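Local coordinates for transcriptional regulator, AraC family (Pseudomonas putida, PDB 3GRA), which probably binds specific DNA sequences to regulate transcription, the piece here being its DJ-1/PfpI-type domain, at residues V119-R132 with Q141-R155. Sequence-based numbering, arbitrary orientation.
Sequences VLDDYGCSIHPEQR and QTRITPASFTLDRDR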
ATOM      1  N   VAL A 119     -18.739  11.890 -14.753  1.00 32.53           N
ATOM      2  CA  VAL A 119     -18.168  10.966 -15.724  1.00 31.99           C
ATOM      3  C   VAL A 119     -18.680   9.535 -15.525  1.00 32.51           C
ATOM      4  O   VAL A 119     -18.239   8.611 -16.202  1.00 32.99           O
ATOM      5  CB  VAL A 119     -16.617  10.954 -15.653  1.00 33.07           C
ATOM      6  CG1 VAL A 119     -16.075  12.346 -15.910  1.00 31.52           C
ATOM      7  CG2 VAL A 119     -16.154  10.444 -14.283  1.00 32.99           C
ATOM      8  N   LEU A 120     -19.598   9.352 -14.584  1.00 33.20           N
ATOM      9  CA  LEU A 120     -20.174   8.035 -14.326  1.00 35.06           C
ATOM     10  C   LEU A 120     -21.659   8.049 -14.681  1.00 37.36           C
ATOM     11  O   LEU A 120     -22.434   7.207 -14.222  1.00 38.14           O
ATOM     12  CB  LEU A 120     -20.005   7.641 -12.852  1.00 33.06           C
ATOM     13  CG  LEU A 120     -18.609   7.267 -12.351  1.00 31.62           C
ATOM     14  CD1 LEU A 120     -18.671   6.973 -10.862  1.00 31.92           C
ATOM     15  CD2 LEU A 120     -18.082   6.058 -13.112  1.00 32.63           C
ATOM     16  N   ASP A 121     -22.049   9.017 -15.501  1.00 38.99           N
ATOM     17  CA  ASP A 121     -23.431   9.136 -15.923  1.00 39.76           C
ATOM     18  C   ASP A 121     -23.804   7.967 -16.796  1.00 39.46           C
ATOM     19  O   ASP A 121     -23.285   7.815 -17.901  1.00 38.69           O
ATOM     20  CB  ASP A 121     -23.649  10.436 -16.688  1.00 43.02           C
ATOM     21  CG  ASP A 121     -23.827  11.620 -15.773  1.00 45.43           C
ATOM     22  OD1 ASP A 121     -23.660  11.458 -14.546  1.00 45.07           O
ATOM     23  OD2 ASP A 121     -24.135  12.716 -16.286  1.00 48.98           O
ATOM     24  N   ASP A 122     -24.707   7.141 -16.280  1.00 39.61           N
ATOM     25  CA  ASP A 122     -25.192   5.960 -16.973  1.00 39.32           C
ATOM     26  C   ASP A 122     -24.114   4.889 -16.985  1.00 38.09           C
ATOM     27  O   ASP A 122     -23.894   4.194 -17.987  1.00 39.54           O
ATOM     28  CB  ASP A 122     -25.617   6.324 -18.394  1.00 40.52           C
ATOM     29  CG  ASP A 122     -26.485   5.262 -19.029  1.00 41.96           C
ATOM     30  OD1 ASP A 122     -27.453   4.813 -18.372  1.00 40.02           O
ATOM     31  OD2 ASP A 122     -26.209   4.881 -20.184  1.00 43.94           O
ATOM     32  N   TYR A 123     -23.444   4.764 -15.847  1.00 35.19           N
ATOM     33  CA  TYR A 123     -22.378   3.782 -15.664  1.00 31.10           C
ATOM     34  C   TYR A 123     -22.569   3.113 -14.313  1.00 29.21           C
ATOM     35  O   TYR A 123     -23.222   3.661 -13.413  1.00 29.18           O
ATOM     36  CB  TYR A 123     -21.013   4.466 -15.658  1.00 28.45           C
ATOM     37  CG  TYR A 123     -20.351   4.688 -17.005  1.00 29.55           C
ATOM     38  CD1 TYR A 123     -19.586   3.682 -17.601  1.00 28.55           C
ATOM     39  CD2 TYR A 123     -20.394   5.943 -17.628  1.00 28.24           C
ATOM     40  CE1 TYR A 123     -18.868   3.915 -18.768  1.00 30.38           C
ATOM     41  CE2 TYR A 123     -19.682   6.193 -18.791  1.00 30.97           C
ATOM     42  CZ  TYR A 123     -18.911   5.179 -19.360  1.00 33.91           C
ATOM     43  OH  TYR A 123     -18.142   5.438 -20.481  1.00 32.49           O
ATOM     44  N   GLY A 124     -21.996   1.927 -14.168  1.00 27.32           N
ATOM     45  CA  GLY A 124     -22.080   1.246 -12.896  1.00 24.64           C
ATOM     46  C   GLY A 124     -20.763   1.552 -12.217  1.00 24.10           C
ATOM     47  O   GLY A 124     -19.834   2.012 -12.873  1.00 21.43           O
ATOM     48  N   CYS A 125     -20.680   1.324 -10.912  1.00 24.99           N
ATOM     49  CA  CYS A 125     -19.441   1.552 -10.187  1.00 24.88           C
ATOM     50  C   CYS A 125     -19.529   0.917  -8.813  1.00 25.14           C
ATOM     51  O   CYS A 125     -20.608   0.538  -8.351  1.00 25.22           O
ATOM     52  CB  CYS A 125     -19.155   3.056 -10.025  1.00 26.81           C
ATOM     53  SG  CYS A 125     -20.150   3.912  -8.741  1.00 23.57           S
ATOM     54  N   SER A 126     -18.373   0.814  -8.170  1.00 22.37           N
ATOM     55  CA  SER A 126     -18.254   0.265  -6.830  1.00 22.63           C
ATOM     56  C   SER A 126     -17.690   1.371  -5.954  1.00 22.55           C
ATOM     57  O   SER A 126     -16.784   2.104  -6.359  1.00 23.53           O
ATOM     58  CB  SER A 126     -17.300  -0.939  -6.807  1.00 20.15           C
ATOM     59  OG  SER A 126     -17.933  -2.095  -7.315  1.00 22.61           O
ATOM     60  N   ILE A 127     -18.219   1.487  -4.751  1.00 22.76           N
ATOM     61  CA  ILE A 127     -17.754   2.526  -3.842  1.00 23.76           C
ATOM     62  C   ILE A 127     -17.917   2.058  -2.416  1.00 21.65           C
ATOM     63  O   ILE A 127     -18.791   1.259  -2.119  1.00 19.94           O
ATOM     64  CB  ILE A 127     -18.582   3.833  -4.035  1.00 26.34           C
ATOM     65  CG1 ILE A 127     -18.050   4.941  -3.128  1.00 26.73           C
ATOM     66  CG2 ILE A 127     -20.045   3.562  -3.736  1.00 22.84           C
ATOM     67  CD1 ILE A 127     -18.727   6.308  -3.361  1.00 30.12           C
ATOM     68  N   HIS A 128     -17.056   2.541  -1.535  1.00 22.77           N
ATOM     69  CA  HIS A 128     -17.170   2.184  -0.142  1.00 23.66           C
ATOM     70  C   HIS A 128     -18.552   2.648   0.335  1.00 24.37           C
ATOM     71  O   HIS A 128     -19.037   3.696  -0.085  1.00 24.25           O
ATOM     72  CB  HIS A 128     -16.104   2.891   0.691  1.00 22.87           C
ATOM     73  CG  HIS A 128     -16.070   2.427   2.113  1.00 25.54           C
ATOM     74  ND1 HIS A 128     -15.325   1.340   2.524  1.00 26.43           N
ATOM     75  CD2 HIS A 128     -16.762   2.841   3.202  1.00 23.94           C
ATOM     76  CE1 HIS A 128     -15.563   1.103   3.801  1.00 26.37           C
ATOM     77  NE2 HIS A 128     -16.432   2.000   4.236  1.00 26.97           N
ATOM     78  N   PRO A 129     -19.201   1.861   1.206  1.00 26.11           N
ATOM     79  CA  PRO A 129     -20.531   2.160   1.764  1.00 29.51           C
ATOM     80  C   PRO A 129     -20.660   3.543   2.421  1.00 30.96           C
ATOM     81  O   PRO A 129     -21.692   4.205   2.297  1.00 32.26           O
ATOM     82  CB  PRO A 129     -20.740   1.025   2.763  1.00 28.85           C
ATOM     83  CG  PRO A 129     -20.048  -0.133   2.065  1.00 27.76           C
ATOM     84  CD  PRO A 129     -18.747   0.523   1.629  1.00 25.96           C
ATOM     85  N   GLU A 130     -19.609   3.981   3.106  1.00 34.73           N
ATOM     86  CA  GLU A 130     -19.625   5.279   3.787  1.00 37.08           C
ATOM     87  C   GLU A 130     -19.992   6.412   2.832  1.00 37.90           C
ATOM     88  O   GLU A 130     -20.618   7.394   3.244  1.00 39.22           O
ATOM     89  CB  GLU A 130     -18.256   5.555   4.421  1.00 39.68           C
ATOM     90  CG  GLU A 130     -18.220   6.678   5.465  1.00 46.55           C
ATOM     91  CD  GLU A 130     -19.028   6.359   6.715  1.00 49.34           C
ATOM     92  OE1 GLU A 130     -18.978   5.196   7.177  1.00 48.95           O
ATOM     93  OE2 GLU A 130     -19.705   7.274   7.240  1.00 50.69           O
ATOM     94  N   GLN A 131     -19.633   6.277   1.557  1.00 35.76           N
ATOM     95  CA  GLN A 131     -19.928   7.332   0.590  1.00 34.48           C
ATOM     96  C   GLN A 131     -20.996   6.994  -0.441  1.00 35.71           C
ATOM     97  O   GLN A 131     -21.213   7.751  -1.380  1.00 37.49           O
ATOM     98  CB  GLN A 131     -18.644   7.760  -0.133  1.00 35.71           C
ATOM     99  CG  GLN A 131     -17.729   8.706   0.663  1.00 31.63           C
ATOM    100  CD  GLN A 131     -16.935   8.001   1.757  1.00 31.71           C
ATOM    101  OE1 GLN A 131     -16.076   7.161   1.474  1.00 29.92           O
ATOM    102  NE2 GLN A 131     -17.215   8.349   3.019  1.00 29.89           N
ATOM    103  N   ARG A 132     -21.673   5.867  -0.265  1.00 35.68           N
ATOM    104  CA  ARG A 132     -22.702   5.440  -1.204  1.00 36.23           C
ATOM    105  C   ARG A 132     -23.881   6.408  -1.261  1.00 35.27           C
ATOM    106  O   ARG A 132     -24.350   6.775  -2.342  1.00 34.17           O
ATOM    107  CB  ARG A 132     -23.196   4.041  -0.822  1.00 38.20           C
ATOM    108  CG  ARG A 132     -24.067   3.338  -1.855  1.00 43.88           C
ATOM    109  CD  ARG A 132     -24.698   2.090  -1.241  1.00 47.82           C
ATOM    110  NE  ARG A 132     -23.691   1.193  -0.680  1.00 52.82           N
ATOM    111  CZ  ARG A 132     -23.862   0.454   0.415  1.00 54.68           C
ATOM    112  NH1 ARG A 132     -25.008   0.508   1.080  1.00 54.81           N
ATOM    113  NH2 ARG A 132     -22.890  -0.349   0.842  1.00 55.91           N
ATOM    114  N   GLN A 141     -27.642   9.540 -12.043  1.00 49.22           N
ATOM    115  CA  GLN A 141     -27.462   8.692 -13.222  1.00 49.42           C
ATOM    116  C   GLN A 141     -26.414   7.590 -13.052  1.00 46.94           C
ATOM    117  O   GLN A 141     -26.150   6.832 -13.985  1.00 45.86           O
ATOM    118  CB  GLN A 141     -27.097   9.538 -14.449  1.00 51.69           C
ATOM    119  CG  GLN A 141     -28.243  10.348 -15.021  1.00 54.21           C
ATOM    120  CD  GLN A 141     -27.865  11.054 -16.312  1.00 57.98           C
ATOM    121  OE1 GLN A 141     -27.512  10.415 -17.309  1.00 58.59           O
ATOM    122  NE2 GLN A 141     -27.934  12.380 -16.300  1.00 58.62           N
ATOM    123  N   THR A 142     -25.817   7.505 -11.869  1.00 44.47           N
ATOM    124  CA  THR A 142     -24.804   6.491 -11.600  1.00 42.22           C
ATOM    125  C   THR A 142     -25.389   5.350 -10.780  1.00 40.50           C
ATOM    126  O   THR A 142     -26.013   5.573  -9.745  1.00 41.53           O
ATOM    127  CB  THR A 142     -23.608   7.076 -10.823  1.00 41.18           C
ATOM    128  OG1 THR A 142     -22.999   8.120 -11.591  1.00 42.53           O
ATOM    129  CG2 THR A 142     -22.578   5.998 -10.548  1.00 40.12           C
ATOM    130  N   ARG A 143     -25.175   4.129 -11.247  1.00 36.99           N
ATOM    131  CA  ARG A 143     -25.667   2.945 -10.560  1.00 35.70           C
ATOM    132  C   ARG A 143     -24.611   2.420  -9.600  1.00 33.76           C
ATOM    133  O   ARG A 143     -23.414   2.461  -9.886  1.00 31.70           O
ATOM    134  CB  ARG A 143     -26.032   1.866 -11.584  1.00 36.13           C
ATOM    135  CG  ARG A 143     -26.982   2.376 -12.648  1.00 37.28           C
ATOM    136  CD  ARG A 143     -27.179   1.373 -13.748  1.00 39.27           C
ATOM    137  NE  ARG A 143     -25.994   1.230 -14.589  1.00 40.55           N
ATOM    138  CZ  ARG A 143     -25.789   1.893 -15.721  1.00 38.93           C
ATOM    139  NH1 ARG A 143     -26.694   2.763 -16.160  1.00 39.86           N
ATOM    140  NH2 ARG A 143     -24.691   1.661 -16.432  1.00 39.84           N
ATOM    141  N   ILE A 144     -25.063   1.948  -8.448  1.00 31.86           N
ATOM    142  CA  ILE A 144     -24.168   1.409  -7.448  1.00 30.59           C
ATOM    143  C   ILE A 144     -24.212  -0.100  -7.575  1.00 28.99           C
ATOM    144  O   ILE A 144     -25.265  -0.720  -7.374  1.00 27.30           O
ATOM    145  CB  ILE A 144     -24.614   1.788  -6.016  1.00 31.84           C
ATOM    146  CG1 ILE A 144     -24.830   3.301  -5.910  1.00 32.88           C
ATOM    147  CG2 ILE A 144     -23.557   1.351  -5.021  1.00 33.57           C
ATOM    148  CD1 ILE A 144     -23.608   4.106  -6.197  1.00 33.63           C
ATOM    149  N   THR A 145     -23.074  -0.692  -7.920  1.00 26.72           N
ATOM    150  CA  THR A 145     -22.988  -2.139  -8.063  1.00 22.70           C
ATOM    151  C   THR A 145     -22.931  -2.784  -6.686  1.00 22.39           C
ATOM    152  O   THR A 145     -22.205  -2.323  -5.816  1.00 22.18           O
ATOM    153  CB  THR A 145     -21.711  -2.557  -8.790  1.00 21.84           C
ATOM    154  OG1 THR A 145     -21.573  -1.796  -9.995  1.00 24.56           O
ATOM    155  CG2 THR A 145     -21.755  -4.057  -9.119  1.00 19.48           C
ATOM    156  N   PRO A 146     -23.705  -3.856  -6.467  1.00 22.19           N
ATOM    157  CA  PRO A 146     -23.654  -4.503  -5.152  1.00 20.85           C
ATOM    158  C   PRO A 146     -22.481  -5.488  -5.064  1.00 19.75           C
ATOM    159  O   PRO A 146     -22.673  -6.655  -4.741  1.00 21.43           O
ATOM    160  CB  PRO A 146     -25.014  -5.198  -5.053  1.00 17.47           C
ATOM    161  CG  PRO A 146     -25.340  -5.511  -6.466  1.00 18.01           C
ATOM    162  CD  PRO A 146     -24.866  -4.318  -7.251  1.00 19.80           C
ATOM    163  N   ALA A 147     -21.273  -5.010  -5.351  1.00 18.69           N
ATOM    164  CA  ALA A 147     -20.054  -5.840  -5.323  1.00 16.44           C
ATOM    165  C   ALA A 147     -18.815  -4.951  -5.129  1.00 16.55           C
ATOM    166  O   ALA A 147     -18.835  -3.762  -5.449  1.00 17.10           O
ATOM    167  CB  ALA A 147     -19.926  -6.641  -6.635  1.00 16.84           C
ATOM    168  N   SER A 148     -17.723  -5.539  -4.651  1.00 15.84           N
ATOM    169  CA  SER A 148     -16.514  -4.772  -4.354  1.00 19.55           C
ATOM    170  C   SER A 148     -15.740  -4.107  -5.512  1.00 20.65           C
ATOM    171  O   SER A 148     -14.937  -3.205  -5.269  1.00 22.61           O
ATOM    172  CB  SER A 148     -15.564  -5.637  -3.518  1.00 18.99           C
ATOM    173  OG  SER A 148     -14.996  -6.676  -4.307  1.00 23.18           O
ATOM    174  N   PHE A 149     -15.939  -4.561  -6.746  1.00 19.22           N
ATOM    175  CA  PHE A 149     -15.271  -3.941  -7.899  1.00 20.48           C
ATOM    176  C   PHE A 149     -16.236  -3.879  -9.068  1.00 19.64           C
ATOM    177  O   PHE A 149     -17.253  -4.550  -9.060  1.00 20.10           O
ATOM    178  CB  PHE A 149     -13.989  -4.671  -8.318  1.00 18.46           C
ATOM    179  CG  PHE A 149     -14.201  -6.087  -8.768  1.00 22.28           C
ATOM    180  CD1 PHE A 149     -13.944  -6.467 -10.087  1.00 21.14           C
ATOM    181  CD2 PHE A 149     -14.616  -7.050  -7.867  1.00 21.32           C
ATOM    182  CE1 PHE A 149     -14.091  -7.791 -10.498  1.00 18.82           C
ATOM    183  CE2 PHE A 149     -14.766  -8.382  -8.255  1.00 23.80           C
ATOM    184  CZ  PHE A 149     -14.503  -8.756  -9.575  1.00 21.34           C
ATOM    185  N   THR A 150     -15.910  -3.058 -10.062  1.00 20.23           N
ATOM    186  CA  THR A 150     -16.765  -2.858 -11.223  1.00 21.25           C
ATOM    187  C   THR A 150     -15.943  -2.544 -12.472  1.00 21.60           C
ATOM    188  O   THR A 150     -15.127  -1.622 -12.475  1.00 23.85           O
ATOM    189  CB  THR A 150     -17.754  -1.673 -10.987  1.00 20.01           C
ATOM    190  OG1 THR A 150     -18.656  -2.004  -9.922  1.00 21.21           O
ATOM    191  CG2 THR A 150     -18.560  -1.368 -12.280  1.00 17.50           C
ATOM    192  N   LEU A 151     -16.179  -3.315 -13.524  1.00 22.63           N
ATOM    193  CA  LEU A 151     -15.483  -3.156 -14.790  1.00 23.35           C
ATOM    194  C   LEU A 151     -16.551  -2.867 -15.821  1.00 26.33           C
ATOM    195  O   LEU A 151     -17.076  -3.774 -16.461  1.00 27.30           O
ATOM    196  CB  LEU A 151     -14.756  -4.444 -15.149  1.00 24.52           C
ATOM    197  CG  LEU A 151     -13.817  -4.984 -14.066  1.00 24.26           C
ATOM    198  CD1 LEU A 151     -13.658  -6.479 -14.251  1.00 22.08           C
ATOM    199  CD2 LEU A 151     -12.472  -4.246 -14.114  1.00 23.22           C
ATOM    200  N   ASP A 152     -16.892  -1.594 -15.953  1.00 28.15           N
ATOM    201  CA  ASP A 152     -17.917  -1.183 -16.892  1.00 29.63           C
ATOM    202  C   ASP A 152     -17.312  -0.305 -17.973  1.00 29.15           C
ATOM    203  O   ASP A 152     -17.164   0.897 -17.794  1.00 31.54           O
ATOM    204  CB  ASP A 152     -19.020  -0.436 -16.142  1.00 30.77           C
ATOM    205  CG  ASP A 152     -20.136   0.017 -17.049  1.00 31.02           C
ATOM    206  OD1 ASP A 152     -20.279  -0.555 -18.151  1.00 35.06           O
ATOM    207  OD2 ASP A 152     -20.879   0.936 -16.651  1.00 31.40           O
ATOM    208  N   ARG A 153     -16.937  -0.931 -19.082  1.00 29.91           N
ATOM    209  CA  ARG A 153     -16.351  -0.224 -20.215  1.00 28.37           C
ATOM    210  C   ARG A 153     -15.055   0.478 -19.842  1.00 28.16           C
ATOM    211  O   ARG A 153     -14.057  -0.173 -19.519  1.00 26.67           O
ATOM    212  CB  ARG A 153     -17.369   0.776 -20.772  1.00 25.70           C
ATOM    213  CG  ARG A 153     -18.520   0.076 -21.473  1.00 25.24           C
ATOM    214  CD  ARG A 153     -19.693   0.994 -21.713  1.00 27.86           C
ATOM    215  NE  ARG A 153     -20.454   1.219 -20.487  1.00 30.02           N
ATOM    216  CZ  ARG A 153     -21.449   2.088 -20.389  1.00 30.69           C
ATOM    217  NH1 ARG A 153     -21.795   2.799 -21.447  1.00 30.03           N
ATOM    218  NH2 ARG A 153     -22.078   2.262 -19.231  1.00 30.19           N
ATOM    219  N   ASP A 154     -15.075   1.806 -19.886  1.00 27.22           N
ATOM    220  CA  ASP A 154     -13.895   2.594 -19.549  1.00 25.91           C
ATOM    221  C   ASP A 154     -14.046   3.294 -18.181  1.00 26.09           C
ATOM    222  O   ASP A 154     -13.530   4.389 -17.964  1.00 23.88           O
ATOM    223  CB  ASP A 154     -13.611   3.609 -20.665  1.00 24.45           C
ATOM    224  CG  ASP A 154     -14.801   4.467 -20.972  1.00 28.34           C
ATOM    225  OD1 ASP A 154     -15.887   4.209 -20.401  1.00 32.42           O
ATOM    226  OD2 ASP A 154     -14.661   5.404 -21.784  1.00 33.52           O
ATOM    227  N   ARG A 155     -14.763   2.637 -17.273  1.00 24.59           N
ATOM    228  CA  ARG A 155     -14.942   3.132 -15.918  1.00 25.72           C
ATOM    229  C   ARG A 155     -14.716   1.958 -14.957  1.00 25.33           C
ATOM    230  O   ARG A 155     -15.549   1.051 -14.817  1.00 26.21           O
ATOM    231  CB  ARG A 155     -16.328   3.753 -15.732  1.00 26.48           C
ATOM    232  CG  ARG A 155     -16.556   5.010 -16.589  1.00 27.94           C
ATOM    233  CD  ARG A 155     -15.652   6.196 -16.199  1.00 28.63           C
ATOM    234  NE  ARG A 155     -15.790   7.302 -17.157  1.00 31.30           N
ATOM    235  CZ  ARG A 155     -15.108   7.402 -18.302  1.00 31.58           C
ATOM    236  NH1 ARG A 155     -14.219   6.482 -18.646  1.00 27.96           N
ATOM    237  NH2 ARG A 155     -15.338   8.409 -19.129  1.00 34.13           N
TER
HETATM  238  O   HOH W   1     -16.942   1.768 -12.422  1.00 43.34           O
HETATM  239  O   HOH W   2     -20.243  -1.180  -3.876  1.00 44.02           O
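Asp152 OD2 is gripped by two donors that arrive from opposite faces of its carboxylate plane: Gly124 N, on the anti side at 2.9 Å, and Arg153 NH2, on the syn side. Arg153 holds this carboxylate side-on, its NE going to the other oxygen, and the same NH2 gives a further bond, in the carbonyl plane, to Asp122 O at 2.9 Å. Asp122 also pairs with Arg143, whose NH1 comes down on Asp122 OD1 from above the carboxylate plane (3.1 Å), and a long charge pair between Arg143 NH2 and Asp152 OD2 (3.9 Å) joins these two acids and two arginines in one salt-bridge network. Beside it the Tyr123 ring is sandwiched. The Arg153 guanidinium lies off-centre over one face as a cation-pi partner, its plane tilted 31° from the ring; against the opposite face Arg155 presses CG, 3.5 Å from the centroid, in a CH-pi contact. A bend at chi2 (-66°) then carries the Arg155 chain on to Val119, where NE bonds Val119 O at 2.9 Å. The ring's hydroxyl donates to the syn lone pair of Asp154 OD1, 2.6 Å from Tyr123 OH. A leucine at Tyr123 would probably leave Asp154 without this donor and both arginines without the flat surface they pack on. Farther along, Ser126 OG donates to Ala147 O (2.7 Å), and Thr145 N meets Cys125 O almost straight. The contact joins the short, weakly bonded parallel strands 123-125 and 142-144 of a beta-alpha-beta unit to edge strand 149-152 of the main sheet; Leu135 of the connecting helix 132-138 packs on Cys125 and Ile144, while helix 110-117 lies against Val119 and Leu120.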